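Local coordinates for protein cysteine desulfurase (Thermococcus onnurineus, PDB 5B89) that probably catalyses the pyridoxal-phosphate-dependent removal of sulfur from L-cysteine, giving L-alanine and a persulfide on a sulfur carrier, at residues Lys236-Gly240 with Gly300-Ile304. Residues are numbered along the deposited sequence; the frame is centred on the assembly and turned at random.
Sequences KGPMG and GIRYI. With PLP (pyridoxal-5'-phosphate), chain G; ALA (alanine), chain H.
The carbonyl of Gly237 meets the tip of Ile304, its O 3.6 Å from CD1, where the loop 236-240 lies against the helix 291-307. One residue earlier, Lys236, its chain extended beyond CG, reaches the cofactor, where NZ is bonded covalently to C4A of the pyridoxal phosphate. In this class-V aminotransferase, which has the fold-type I architecture of pyridoxal-phosphate enzymes, the lysine follows strand 229-233 of the seven-stranded sheet, and a type I turn from Lys236 to Met239, closed by Met239 N to Lys236 O at 3.2 Å, carries the chain from the cofactor to the helix. Pro238 presses its carbonyl on the helix backbone: its O lies 3.2 Å from Gly300 CA in a CH...O contact bent to 123° at the hydrogen. Gly300 has no side chain, and the oxygen comes this close to its CA. Met239 then sends CG anti to its carbonyl carbon (chi1 -72°), and the bend at chi3 sets CE 3.6 Å from Ile304 CD1. Its SD makes a Met-aromatic contact with Tyr303, 5.0 Å from the ring centroid and oblique to the ring, near CD2 and CE2. With an alanine here the thioether is gone, and the Tyr303 ring would probably lose its sulfur neighbour and Ile304 CD1 its methyl contact, leaving a gap beside them. Pro49 touches both Met239 and Tyr303, whose OH is hydrogen-bonded to Asp30.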
loop_
_atom_site.group_PDB
_atom_site.type_symbol
_atom_site.label_atom_id
_atom_site.label_comp_id
_atom_site.label_asym_id
_atom_site.label_seq_id
_atom_site.Cartn_x
_atom_site.Cartn_y
_atom_site.Cartn_z
ATOM N N LYS B 236 13.607 -1.047 -0.897
ATOM C CA LYS B 236 14.953 -0.500 -0.883
ATOM C C LYS B 236 15.966 -1.492 -0.314
ATOM O O LYS B 236 16.010 -2.548 -0.792
ATOM C CB LYS B 236 14.975 0.869 -0.201
ATOM C CG LYS B 236 14.258 1.948 -1.048
ATOM C CD LYS B 236 14.193 3.312 -0.422
ATOM C CE LYS B 236 13.474 4.342 -1.307
ATOM N NZ LYS B 236 14.078 5.629 -0.942
ATOM N N GLY B 237 16.754 -1.124 0.700
ATOM C CA GLY B 237 17.758 -2.005 1.132
ATOM C C GLY B 237 17.341 -3.392 1.568
ATOM O O GLY B 237 18.112 -4.359 1.458
ATOM N N PRO B 238 16.126 -3.574 2.143
ATOM C CA PRO B 238 15.724 -4.907 2.610
ATOM C C PRO B 238 15.514 -5.955 1.485
ATOM O O PRO B 238 15.194 -7.100 1.825
ATOM C CB PRO B 238 14.373 -4.674 3.347
ATOM C CG PRO B 238 14.512 -3.285 3.847
ATOM C CD PRO B 238 15.238 -2.552 2.742
ATOM N N MET B 239 15.564 -5.543 0.214
ATOM C CA MET B 239 15.502 -6.471 -0.944
ATOM C C MET B 239 14.057 -7.075 -0.981
ATOM O O MET B 239 13.907 -8.222 -1.452
ATOM C CB MET B 239 16.583 -7.596 -0.920
ATOM C CG MET B 239 17.898 -6.909 -1.229
ATOM S SD MET B 239 19.151 -8.240 -1.467
ATOM C CE MET B 239 20.655 -7.542 -0.916
ATOM N N GLY B 240 13.057 -6.367 -0.549
ATOM C CA GLY B 240 11.668 -6.755 -0.605
ATOM C C GLY B 240 10.999 -6.188 -1.816
ATOM O O GLY B 240 11.506 -5.507 -2.651
ATOM N N GLY B 300 12.898 -10.991 2.328
ATOM C CA GLY B 300 14.062 -10.114 2.071
ATOM C C GLY B 300 14.840 -9.927 3.337
ATOM O O GLY B 300 16.090 -10.059 3.231
ATOM N N ILE B 301 14.192 -9.721 4.443
ATOM C CA ILE B 301 14.939 -9.578 5.702
ATOM C C ILE B 301 15.651 -10.871 6.032
ATOM O O ILE B 301 16.871 -10.816 6.437
ATOM C CB ILE B 301 14.002 -9.152 6.756
ATOM C CG1 ILE B 301 13.628 -7.674 6.595
ATOM C CG2 ILE B 301 14.624 -9.356 8.150
ATOM C CD1 ILE B 301 12.445 -7.262 7.393
ATOM N N ARG B 302 15.035 -12.031 5.870
ATOM C CA ARG B 302 15.780 -13.250 6.101
ATOM C C ARG B 302 16.981 -13.434 5.160
ATOM O O ARG B 302 18.003 -13.963 5.546
ATOM C CB ARG B 302 14.854 -14.449 6.001
ATOM C CG ARG B 302 13.953 -14.573 7.186
ATOM C CD ARG B 302 14.746 -14.990 8.428
ATOM N NE ARG B 302 13.884 -15.595 9.418
ATOM C CZ ARG B 302 13.816 -15.207 10.656
ATOM N NH1 ARG B 302 14.554 -14.170 11.035
ATOM N NH2 ARG B 302 13.007 -15.827 11.502
ATOM N N TYR B 303 16.848 -12.985 3.931
ATOM C CA TYR B 303 17.923 -13.062 2.985
ATOM C C TYR B 303 19.081 -12.130 3.436
ATOM O O TYR B 303 20.207 -12.486 3.364
ATOM C CB TYR B 303 17.379 -12.706 1.584
ATOM C CG TYR B 303 18.282 -12.952 0.444
ATOM C CD1 TYR B 303 18.335 -14.178 -0.156
ATOM C CD2 TYR B 303 19.036 -11.951 -0.067
ATOM C CE1 TYR B 303 19.179 -14.394 -1.213
ATOM C CE2 TYR B 303 19.876 -12.155 -1.098
ATOM C CZ TYR B 303 19.961 -13.392 -1.667
ATOM O OH TYR B 303 20.833 -13.538 -2.682
ATOM N N ILE B 304 18.720 -10.957 3.880
ATOM C CA ILE B 304 19.694 -9.982 4.345
ATOM C C ILE B 304 20.408 -10.540 5.594
ATOM O O ILE B 304 21.561 -10.353 5.756
ATOM C CB ILE B 304 18.989 -8.631 4.712
ATOM C CG1 ILE B 304 18.573 -7.808 3.493
ATOM C CG2 ILE B 304 19.846 -7.737 5.597
ATOM C CD1 ILE B 304 19.652 -7.368 2.552
HETATM N N1 PLP G . 13.289 9.070 2.636
HETATM C C2 PLP G . 14.515 8.726 2.155
HETATM C C2A PLP G . 15.779 9.128 2.882
HETATM C C3 PLP G . 14.539 8.023 0.937
HETATM O O3 PLP G . 15.735 7.651 0.416
HETATM C C4 PLP G . 13.328 7.634 0.311
HETATM C C4A PLP G . 13.426 6.899 -1.085
HETATM C C5 PLP G . 12.103 7.973 0.942
HETATM C C6 PLP G . 12.083 8.715 2.103
HETATM C C5A PLP G . 10.800 7.596 0.245
HETATM O O4P PLP G . 10.667 6.142 0.246
HETATM P P PLP G . 9.410 5.661 -0.520
HETATM O O1P PLP G . 9.525 4.213 -0.472
HETATM O O2P PLP G . 9.561 6.213 -1.939
HETATM O O3P PLP G . 8.233 6.228 0.124
HETATM N N ALA H . 14.338 7.712 -2.002
HETATM C CA ALA H . 14.508 7.266 -3.471
HETATM C C ALA H . 15.297 8.190 -4.429
HETATM O O ALA H . 16.058 9.020 -3.877
HETATM C CB ALA H . 13.216 6.895 -4.226
HETATM O OXT ALA H . 15.332 8.106 -5.713
#